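PDB 7AL2: cell division protein SepF from Methanobrevibacter smithii, which binds the C-terminal domain of FtsZ and probably links the archaeal division ring to the membrane. Local coordinates for the interface of chains A and B. Sequence-based numbering; all coordinates share one arbitrary frame. Chains: chain A/B, Cell division protein SepF.

The interface of chains A and B. Residues chain A 16, 40, 75-76, 81, 83; chain B 75-76, 83.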
# COMPACT_ATOMS: atom_id res chain seq x y z
N LEU A 16 -3.38 7.35 -4.46
CA LEU A 16 -4.20 6.15 -4.57
C LEU A 16 -5.09 6.30 -5.79
O LEU A 16 -5.78 7.30 -5.91
CB LEU A 16 -5.01 5.99 -3.26
CG LEU A 16 -4.14 6.00 -1.99
CD1 LEU A 16 -4.69 6.93 -0.95
CD2 LEU A 16 -3.95 4.63 -1.45
N ILE A 40 -0.21 3.89 -5.08
CA ILE A 40 -0.88 2.62 -4.84
C ILE A 40 -1.97 2.60 -5.89
O ILE A 40 -2.83 3.49 -5.89
CB ILE A 40 -1.48 2.50 -3.42
CG1 ILE A 40 -0.38 2.64 -2.35
CG2 ILE A 40 -2.24 1.18 -3.30
CD1 ILE A 40 -0.84 2.50 -0.89
N LEU A 75 0.55 -6.17 -4.00
CA LEU A 75 0.05 -6.20 -2.64
C LEU A 75 -1.16 -7.12 -2.49
O LEU A 75 -1.36 -7.69 -1.41
CB LEU A 75 -0.34 -4.77 -2.22
CG LEU A 75 0.80 -3.78 -2.00
CD1 LEU A 75 0.26 -2.39 -1.79
CD2 LEU A 75 1.69 -4.22 -0.84
N SER A 76 -1.99 -7.23 -3.54
CA SER A 76 -3.23 -8.00 -3.43
C SER A 76 -3.78 -8.34 -4.80
O SER A 76 -3.81 -7.48 -5.67
CB SER A 76 -4.27 -7.19 -2.67
OG SER A 76 -5.44 -7.95 -2.48
N LYS A 81 -9.80 -6.86 -8.02
CA LYS A 81 -8.68 -6.12 -7.43
C LYS A 81 -7.33 -6.67 -7.90
O LYS A 81 -7.14 -7.87 -7.94
CB LYS A 81 -8.73 -6.16 -5.89
CG LYS A 81 -9.41 -4.96 -5.24
CD LYS A 81 -8.55 -3.69 -5.22
CE LYS A 81 -9.33 -2.50 -4.69
NZ LYS A 81 -9.85 -2.74 -3.31
N LEU A 83 -3.91 -4.93 -6.82
CA LEU A 83 -3.23 -3.82 -6.16
C LEU A 83 -1.75 -3.83 -6.28
O LEU A 83 -1.10 -4.74 -5.78
CB LEU A 83 -3.58 -3.79 -4.67
CG LEU A 83 -4.54 -2.75 -4.16
CD1 LEU A 83 -4.49 -2.71 -2.65
CD2 LEU A 83 -4.23 -1.39 -4.68
N LEU B 75 -6.82 -1.39 2.44
CA LEU B 75 -6.48 -1.55 1.04
C LEU B 75 -7.08 -2.82 0.44
O LEU B 75 -7.37 -2.84 -0.76
CB LEU B 75 -4.94 -1.60 0.90
CG LEU B 75 -4.19 -0.31 1.16
CD1 LEU B 75 -2.70 -0.55 1.18
CD2 LEU B 75 -4.55 0.76 0.13
N SER B 76 -7.22 -3.88 1.24
CA SER B 76 -7.69 -5.16 0.72
C SER B 76 -8.16 -6.08 1.82
O SER B 76 -7.51 -6.17 2.85
CB SER B 76 -6.54 -5.85 -0.02
OG SER B 76 -6.99 -7.05 -0.61
N LEU B 83 -5.27 -6.15 4.54
CA LEU B 83 -4.21 -5.17 4.30
C LEU B 83 -4.55 -3.77 4.71
O LEU B 83 -5.46 -3.18 4.14
CB LEU B 83 -3.82 -5.14 2.83
CG LEU B 83 -2.52 -5.78 2.40
CD1 LEU B 83 -2.20 -5.36 0.98
CD2 LEU B 83 -1.38 -5.39 3.28
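A:Ser76 and B:Ser76 meet at the two-fold axis from strands 71-78, whose backbone departs from the extended form at the preceding residue, A:Leu75 or B:Leu75 (phi/psi -100/-33°), and resumes it at the serine. Both chains are the conserved SepF-family domain, and in this patch, where sheet packs against sheet, the two chains of the deposited assembly, probably the dimer expected for SepF, place a polar pair beside interlocked leucines. With OG anti to its own backbone N (chi1 -176°), each serine sends its hydroxyl at the other, and the two OG atoms of A:Ser76 and B:Ser76 hydrogen-bond at 2.6 Å. The hydrogens are not seen, so the structure alone does not show which hydroxyl donates; the two-fold relation of the chains favours neither. Their methylenes also approach, CB of A:Ser76 lying 3.7 Å from CB of B:Ser76.

Next to this pair, A:Leu83 and B:Leu75 run their side chains across each other at about a right angle. The CD1 methyl of A:Leu83 lies against the stem of its partner, 3.7 Å from CB of B:Leu75, and also packs near that residue's carbonyl oxygen. The twin contact sets B:Leu83 against A:Leu75. B:Leu75 carries its CG beside the backbone N, and its branched end meets A:Ile40 tip to tip, with CD1 of B:Leu75 4.1 Å from CD1 of A:Ile40. Its other methyl, CD2, lies 4.2 Å from both CG2 of A:Ile40 and CD2 of A:Leu16. A:Lys81, bent at chi2 and chi4, brings its terminal amine nitrogen NZ to 3.6 Å from the carbonyl O of B:Leu75, where any attraction would be loose and electrostatic.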